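Local structure of 3,4-dihydroxybenzoate decarboxylase (Enterobacter cloacae, 5NY5) at residues A[387-392]-A[456-461]; A[368-373]-A[382-387]. The protein catalyses the decarboxylation of 3,4-dihydroxybenzoate as a UbiD-family enzyme dependent on prenylated flavin, and can work in reverse to carboxylate catechols at the para position. All coordinates share one frame; numbering follows the deposited sequence.

Contact 1 (A[387-392]-A[456-461])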
ATOM      1  N   ILE A 387       4.076  20.946  -9.709  1.00 37.52           N
ATOM      2  CA  ILE A 387       3.798  22.248 -10.306  1.00 38.25           C
ATOM      3  C   ILE A 387       3.031  22.078 -11.611  1.00 38.21           C
ATOM      4  O   ILE A 387       2.046  22.780 -11.866  1.00 38.69           O
ATOM      5  CB  ILE A 387       5.102  23.038 -10.509  1.00 38.74           C
ATOM      6  CG1 ILE A 387       5.751  23.354  -9.165  1.00 38.97           C
ATOM      7  CG2 ILE A 387       4.827  24.323 -11.256  1.00 39.56           C
ATOM      8  CD1 ILE A 387       7.136  23.945  -9.286  1.00 39.42           C
ATOM      9  N   ALA A 388       3.459  21.132 -12.447  1.00 37.73           N
ATOM     10  CA  ALA A 388       2.777  20.897 -13.715  1.00 37.74           C
ATOM     11  C   ALA A 388       1.344  20.432 -13.492  1.00 37.55           C
ATOM     12  O   ALA A 388       0.415  20.909 -14.154  1.00 40.88           O
ATOM     13  CB  ALA A 388       3.553  19.875 -14.543  1.00 37.31           C
ATOM     14  N   LEU A 389       1.147  19.490 -12.566  1.00 37.00           N
ATOM     15  CA  LEU A 389      -0.200  19.040 -12.235  1.00 36.87           C
ATOM     16  C   LEU A 389      -1.066  20.192 -11.745  1.00 37.52           C
ATOM     17  O   LEU A 389      -2.250  20.282 -12.090  1.00 51.84           O
ATOM     18  CB  LEU A 389      -0.135  17.940 -11.177  1.00 36.27           C
ATOM     19  CG  LEU A 389       0.374  16.572 -11.627  1.00 35.70           C
ATOM     20  CD1 LEU A 389       0.665  15.699 -10.424  1.00 35.27           C
ATOM     21  CD2 LEU A 389      -0.644  15.908 -12.533  1.00 35.64           C
ATOM     22  N   ALA A 390      -0.491  21.081 -10.933  1.00 37.88           N
ATOM     23  CA  ALA A 390      -1.240  22.232 -10.448  1.00 38.64           C
ATOM     24  C   ALA A 390      -1.515  23.231 -11.563  1.00 39.37           C
ATOM     25  O   ALA A 390      -2.567  23.878 -11.568  1.00 47.68           O
ATOM     26  CB  ALA A 390      -0.478  22.904  -9.309  1.00 38.94           C
ATOM     27  N   THR A 391      -0.591  23.358 -12.517  1.00 39.74           N
ATOM     28  CA  THR A 391      -0.735  24.320 -13.604  1.00 40.14           C
ATOM     29  C   THR A 391      -1.768  23.873 -14.630  1.00 40.14           C
ATOM     30  O   THR A 391      -2.588  24.679 -15.078  1.00 40.92           O
ATOM     31  CB  THR A 391       0.616  24.546 -14.281  1.00 40.21           C
ATOM     32  OG1 THR A 391       1.588  24.916 -13.296  1.00 42.17           O
ATOM     33  CG2 THR A 391       0.518  25.645 -15.315  1.00 41.07           C
ATOM     34  N   TYR A 392      -1.743  22.603 -15.020  1.00 39.38           N
ATOM     35  CA  TYR A 392      -2.643  22.076 -16.043  1.00 39.41           C
ATOM     36  C   TYR A 392      -3.439  20.935 -15.418  1.00 38.81           C
ATOM     37  O   TYR A 392      -3.006  19.781 -15.429  1.00 43.74           O
ATOM     38  CB  TYR A 392      -1.860  21.624 -17.274  1.00 39.23           C
ATOM     39  CG  TYR A 392      -2.682  21.588 -18.539  1.00 39.90           C
ATOM     40  CD1 TYR A 392      -2.888  22.740 -19.287  1.00 40.58           C
ATOM     41  CD2 TYR A 392      -3.253  20.404 -18.988  1.00 42.63           C
ATOM     42  CE1 TYR A 392      -3.640  22.713 -20.446  1.00 45.33           C
ATOM     43  CE2 TYR A 392      -4.006  20.368 -20.145  1.00 39.77           C
ATOM     44  CZ  TYR A 392      -4.198  21.523 -20.869  1.00 46.80           C
ATOM     45  OH  TYR A 392      -4.948  21.489 -22.021  1.00 48.68           O
ATOM     46  N   SER A 456      -9.973  11.158 -11.627  1.00 36.05           N
ATOM     47  CA  SER A 456      -8.969  10.166 -11.967  1.00 35.58           C
ATOM     48  C   SER A 456      -7.984   9.991 -10.823  1.00 35.10           C
ATOM     49  O   SER A 456      -7.878  10.827  -9.925  1.00 35.14           O
ATOM     50  CB  SER A 456      -8.208  10.562 -13.238  1.00 35.67           C
ATOM     51  OG  SER A 456      -7.165   9.651 -13.523  1.00 35.30           O
ATOM     52  N   CYS A 457      -7.263   8.880 -10.878  1.00 37.91           N
ATOM     53  CA  CYS A 457      -6.001   8.748 -10.175  1.00 37.58           C
ATOM     54  C   CYS A 457      -4.911   9.291 -11.086  1.00 45.71           C
ATOM     55  O   CYS A 457      -4.863   8.956 -12.273  1.00 45.70           O
ATOM     56  CB  CYS A 457      -5.729   7.292  -9.804  1.00 37.49           C
ATOM     57  SG  CYS A 457      -4.150   6.998  -8.995  1.00 37.12           S
ATOM     58  N   LYS A 458      -4.063  10.153 -10.545  1.00 34.30           N
ATOM     59  CA  LYS A 458      -2.978  10.756 -11.299  1.00 34.35           C
ATOM     60  C   LYS A 458      -1.659  10.200 -10.787  1.00 34.06           C
ATOM     61  O   LYS A 458      -1.461  10.075  -9.578  1.00 34.12           O
ATOM     62  CB  LYS A 458      -3.021  12.279 -11.181  1.00 34.67           C
ATOM     63  CG  LYS A 458      -4.376  12.855 -11.566  1.00 35.07           C
ATOM     64  CD  LYS A 458      -4.317  14.345 -11.842  1.00 35.54           C
ATOM     65  CE  LYS A 458      -5.651  14.849 -12.369  1.00 36.06           C
ATOM     66  NZ  LYS A 458      -5.567  16.259 -12.837  1.00 36.64           N
ATOM     67  N   THR A 459      -0.770   9.846 -11.707  1.00 34.06           N
ATOM     68  CA  THR A 459       0.423   9.081 -11.378  1.00 33.89           C
ATOM     69  C   THR A 459       1.666   9.836 -11.815  1.00 34.02           C
ATOM     70  O   THR A 459       1.728  10.353 -12.934  1.00 34.23           O
ATOM     71  CB  THR A 459       0.383   7.698 -12.039  1.00 33.89           C
ATOM     72  OG1 THR A 459      -0.855   7.054 -11.716  1.00 33.86           O
ATOM     73  CG2 THR A 459       1.525   6.838 -11.540  1.00 33.82           C
ATOM     74  N   ILE A 460       2.654   9.887 -10.932  1.00 43.18           N
ATOM     75  CA  ILE A 460       3.949  10.488 -11.217  1.00 34.12           C
ATOM     76  C   ILE A 460       4.960   9.355 -11.334  1.00 34.11           C
ATOM     77  O   ILE A 460       5.251   8.665 -10.350  1.00 34.01           O
ATOM     78  CB  ILE A 460       4.359  11.494 -10.133  1.00 34.21           C
ATOM     79  CG1 ILE A 460       3.306  12.593 -10.001  1.00 35.01           C
ATOM     80  CG2 ILE A 460       5.717  12.085 -10.446  1.00 34.47           C
ATOM     81  CD1 ILE A 460       3.566  13.576  -8.864  1.00 34.55           C
ATOM     82  N   PHE A 461       5.490   9.154 -12.535  1.00 34.30           N
ATOM     83  CA  PHE A 461       6.563   8.195 -12.772  1.00 34.45           C
ATOM     84  C   PHE A 461       7.886   8.945 -12.696  1.00 34.68           C
ATOM     85  O   PHE A 461       8.200   9.747 -13.581  1.00 34.89           O
ATOM     86  CB  PHE A 461       6.403   7.513 -14.128  1.00 34.64           C
ATOM     87  CG  PHE A 461       5.151   6.699 -14.263  1.00 34.53           C
ATOM     88  CD1 PHE A 461       5.157   5.339 -13.999  1.00 34.58           C
ATOM     89  CD2 PHE A 461       3.971   7.287 -14.675  1.00 34.47           C
ATOM     90  CE1 PHE A 461       4.005   4.588 -14.133  1.00 34.55           C
ATOM     91  CE2 PHE A 461       2.817   6.540 -14.811  1.00 34.44           C
ATOM     92  CZ  PHE A 461       2.836   5.189 -14.539  1.00 34.48           C
TER

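Contact 2 (A[368-373]-A[382-387])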
ATOM      1  N   LEU A 368       8.572  15.621 -18.520  1.00 36.81           N
ATOM      2  CA  LEU A 368       9.394  16.693 -17.979  1.00 37.10           C
ATOM      3  C   LEU A 368      10.853  16.271 -17.982  1.00 37.24           C
ATOM      4  O   LEU A 368      11.196  15.199 -17.473  1.00 46.19           O
ATOM      5  CB  LEU A 368       8.950  17.072 -16.566  1.00 36.87           C
ATOM      6  CG  LEU A 368       7.897  18.178 -16.458  1.00 37.50           C
ATOM      7  CD1 LEU A 368       6.591  17.784 -17.126  1.00 36.95           C
ATOM      8  CD2 LEU A 368       7.662  18.542 -15.002  1.00 36.98           C
ATOM      9  N   GLN A 369      11.702  17.114 -18.555  1.00 37.78           N
ATOM     10  CA  GLN A 369      13.137  16.873 -18.632  1.00 38.07           C
ATOM     11  C   GLN A 369      13.819  17.825 -17.663  1.00 38.33           C
ATOM     12  O   GLN A 369      13.822  19.041 -17.880  1.00 42.19           O
ATOM     13  CB  GLN A 369      13.648  17.077 -20.054  1.00 38.59           C
ATOM     14  CG  GLN A 369      15.073  16.621 -20.267  1.00 38.93           C
ATOM     15  CD  GLN A 369      15.566  16.923 -21.662  1.00 39.53           C
ATOM     16  OE1 GLN A 369      15.424  18.044 -22.145  1.00 39.92           O
ATOM     17  NE2 GLN A 369      16.139  15.924 -22.322  1.00 39.69           N
ATOM     18  N   VAL A 370      14.388  17.276 -16.594  1.00 38.15           N
ATOM     19  CA  VAL A 370      15.049  18.074 -15.574  1.00 38.45           C
ATOM     20  C   VAL A 370      16.524  17.708 -15.550  1.00 38.84           C
ATOM     21  O   VAL A 370      16.947  16.683 -16.086  1.00 38.78           O
ATOM     22  CB  VAL A 370      14.420  17.876 -14.181  1.00 38.04           C
ATOM     23  CG1 VAL A 370      12.955  18.266 -14.206  1.00 37.76           C
ATOM     24  CG2 VAL A 370      14.586  16.436 -13.726  1.00 37.62           C
ATOM     25  N   LYS A 371      17.309  18.572 -14.913  1.00 39.33           N
ATOM     26  CA  LYS A 371      18.745  18.367 -14.761  1.00 39.82           C
ATOM     27  C   LYS A 371      19.113  18.621 -13.307  1.00 39.96           C
ATOM     28  O   LYS A 371      19.061  19.763 -12.843  1.00 42.11           O
ATOM     29  CB  LYS A 371      19.537  19.283 -15.693  1.00 40.55           C
ATOM     30  CG  LYS A 371      21.044  19.131 -15.584  1.00 41.17           C
ATOM     31  CD  LYS A 371      21.760  20.130 -16.483  1.00 41.95           C
ATOM     32  CE  LYS A 371      23.269  19.957 -16.422  1.00 44.73           C
ATOM     33  NZ  LYS A 371      23.976  21.038 -17.162  1.00 49.60           N
ATOM     34  N   LYS A 372      19.475  17.564 -12.589  1.00 39.76           N
ATOM     35  CA  LYS A 372      19.955  17.714 -11.224  1.00 40.01           C
ATOM     36  C   LYS A 372      21.396  18.205 -11.257  1.00 40.86           C
ATOM     37  O   LYS A 372      22.290  17.508 -11.751  1.00 41.13           O
ATOM     38  CB  LYS A 372      19.831  16.397 -10.463  1.00 39.59           C
ATOM     39  CG  LYS A 372      18.393  15.961 -10.252  1.00 38.82           C
ATOM     40  CD  LYS A 372      18.314  14.577  -9.638  1.00 38.49           C
ATOM     41  CE  LYS A 372      16.885  14.077  -9.600  1.00 37.77           C
ATOM     42  NZ  LYS A 372      16.826  12.643  -9.223  1.00 37.52           N
ATOM     43  N   ARG A 373      21.617  19.413 -10.746  1.00 41.39           N
ATOM     44  CA  ARG A 373      22.918  20.056 -10.798  1.00 42.30           C
ATOM     45  C   ARG A 373      23.669  19.994  -9.477  1.00 42.77           C
ATOM     46  O   ARG A 373      24.890  20.180  -9.464  1.00 44.01           O
ATOM     47  CB  ARG A 373      22.748  21.521 -11.211  1.00 42.78           C
ATOM     48  CG  ARG A 373      21.759  21.715 -12.346  1.00 42.34           C
ATOM     49  CD  ARG A 373      21.013  23.030 -12.221  1.00 43.21           C
ATOM     50  NE  ARG A 373      20.106  23.045 -11.075  1.00 46.43           N
ATOM     51  CZ  ARG A 373      19.328  24.073 -10.754  1.00 50.93           C
ATOM     52  NH1 ARG A 373      19.348  25.175 -11.489  1.00 60.97           N
ATOM     53  NH2 ARG A 373      18.531  24.004  -9.696  1.00 49.07           N
ATOM     54  N   GLY A 382      10.031  15.757  -8.036  1.00 36.11           N
ATOM     55  CA  GLY A 382       8.637  15.637  -7.660  1.00 35.80           C
ATOM     56  C   GLY A 382       7.969  16.984  -7.489  1.00 36.16           C
ATOM     57  O   GLY A 382       6.782  17.134  -7.788  1.00 36.04           O
ATOM     58  N   GLN A 383       8.715  17.979  -7.009  1.00 40.08           N
ATOM     59  CA  GLN A 383       8.186  19.335  -6.966  1.00 38.44           C
ATOM     60  C   GLN A 383       7.823  19.819  -8.363  1.00 38.85           C
ATOM     61  O   GLN A 383       6.772  20.438  -8.559  1.00 44.67           O
ATOM     62  CB  GLN A 383       9.198  20.277  -6.316  1.00 40.09           C
ATOM     63  CG  GLN A 383       8.685  21.691  -6.108  1.00 41.86           C
ATOM     64  CD  GLN A 383       7.520  21.750  -5.134  1.00 40.31           C
ATOM     65  OE1 GLN A 383       7.446  20.968  -4.188  1.00 40.84           O
ATOM     66  NE2 GLN A 383       6.601  22.677  -5.368  1.00 45.51           N
ATOM     67  N   ALA A 384       8.672  19.524  -9.350  1.00 37.19           N
ATOM     68  CA  ALA A 384       8.374  19.914 -10.724  1.00 37.33           C
ATOM     69  C   ALA A 384       7.108  19.236 -11.230  1.00 36.88           C
ATOM     70  O   ALA A 384       6.316  19.847 -11.956  1.00 37.13           O
ATOM     71  CB  ALA A 384       9.557  19.580 -11.632  1.00 37.38           C
ATOM     72  N   ALA A 385       6.900  17.971 -10.856  1.00 43.47           N
ATOM     73  CA  ALA A 385       5.697  17.263 -11.275  1.00 35.95           C
ATOM     74  C   ALA A 385       4.456  17.846 -10.616  1.00 36.08           C
ATOM     75  O   ALA A 385       3.403  17.961 -11.252  1.00 36.13           O
ATOM     76  CB  ALA A 385       5.826  15.775 -10.957  1.00 35.43           C
ATOM     77  N   LEU A 386       4.562  18.222  -9.343  1.00 36.21           N
ATOM     78  CA  LEU A 386       3.429  18.836  -8.659  1.00 36.45           C
ATOM     79  C   LEU A 386       3.075  20.186  -9.267  1.00 37.11           C
ATOM     80  O   LEU A 386       1.895  20.549  -9.336  1.00 37.34           O
ATOM     81  CB  LEU A 386       3.734  18.981  -7.171  1.00 38.66           C
ATOM     82  CG  LEU A 386       3.959  17.664  -6.431  1.00 36.02           C
ATOM     83  CD1 LEU A 386       4.339  17.916  -4.984  1.00 36.27           C
ATOM     84  CD2 LEU A 386       2.722  16.796  -6.520  1.00 35.62           C
ATOM     85  N   ILE A 387       4.076  20.946  -9.709  1.00 37.52           N
ATOM     86  CA  ILE A 387       3.798  22.248 -10.306  1.00 38.25           C
ATOM     87  C   ILE A 387       3.031  22.078 -11.611  1.00 38.21           C
ATOM     88  O   ILE A 387       2.046  22.780 -11.866  1.00 38.69           O
ATOM     89  CB  ILE A 387       5.102  23.038 -10.509  1.00 38.74           C
ATOM     90  CG1 ILE A 387       5.751  23.354  -9.165  1.00 38.97           C
ATOM     91  CG2 ILE A 387       4.827  24.323 -11.256  1.00 39.56           C
ATOM     92  CD1 ILE A 387       7.136  23.945  -9.286  1.00 39.42           C
TER

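Contact 1 (A[387-392]-A[456-461])
Leu-389, near the end of helix 380-391, divides its two methyls between Lys-458 and Ile-460 of strand 455-462. CD1 lies 3.9 Å from Ile-460 CD1, and the two side chains approach at a slant. CD2 takes the other branch, 4.1 Å from Lys-458 CD; the two side chains run antiparallel here, and it is the lysine's CD methylene that meets the methyl. Leu-389 has its CG beside the backbone N (chi1 -72°), which aims the isobutyl fork at the strand. Lys-458 leaves its backbone in the same sense and then runs extended, carrying NZ past the CD2 methyl to the carbonyl oxygens of Leu-395 and Arg-434. Thr-459, between the two strand partners, turns its CB away from the helix, as strand alternation requires. Ile-398 and Leu-400 of the adjacent strand 397-401 extend the same layer, packing on Leu-389 and Ile-460 respectively. Helix 380-391 thus packs on one face of the mixed beta-sheet of the UbiD C-terminal domain. With CA atoms of Leu-389 and Lys-458 8.8 Å apart and no hydrogen bond across the interface, these two segments meet through apolar van der Waals contacts, while the buried ammonium is satisfied by the two carbonyls outside it.

Contact 2 (A[368-373]-A[382-387])
Between segments 368-373 and 382-387, Leu-368 comes closest, through its CD2 methyl. That atom sits 3.6 Å from Ala-384 O and 4.0 Å from Ala-384 CB, so it touches both the helix backbone and the methyl that projects from it. Ala-385 N follows at 4.3 Å from the same CD2, a sign that the leucine tip lies over the peptide link between the two alanines. CB of Leu-368 points at the helix, which brings the fork to Ala-384. Gln-369 turns its side chain to the opposite face of the sheet, while its backbone hydrogen-bonds along the strand edge with Gln-352 and Asn-353 of strand 351-356. Val-370 returns to the helix side: its CG1 stands 4.5 Å from Ala-384 CB, a looser contact than that of the leucine. Ala-384 therefore receives both strand side chains. Beyond the strand, Lys-372 directs its ammonium to Glu-378 in a salt bridge, and Arg-373 forms another with Asp-377, both in the connection leading to the helix.

The short axes of strand 368-370 and helix 382-387 come within 9.9 Å at 147°, the roughly antiparallel course expected of the first strand and the helix in a beta-alpha-beta crossover, which strand 397-401 completes. Small alanines on the helix face present little side chain of their own, so the leucine methyl can lie against the carbonyl of Ala-384. No hydrogen bond crosses between the segments; the contact is van der Waals, methyl against methyl and carbonyl, with the salt bridges in the connection, although Lys-372 also hydrogen-bonds Thr-464 and Val-465.

Overall arrangement
Helix 380-391 is common to both contacts: contact 2 uses Ala-384 and Ala-385 against strand 365-370, contact 1 Leu-389, one turn later, against strand 455-462, and Ile-387 belongs to both segments. Their centres lie about 12 Å apart over one five-stranded mixed sheet, in which strand 397-401 separates the two strands concerned. They also meet directly, with Ile-460 CG2 3.7 Å from Ala-385 CB and Ile-460 CD1 4.1 Å from Leu-386 CD2, so the apolar layer is continuous. Both contacts adjoin a second subunit, where Ile-387 packs on Ala-390 of that neighbour. Neither reaches the prenylated-FMN and manganese sites, which involve residues from Asp-166 to Glu-233.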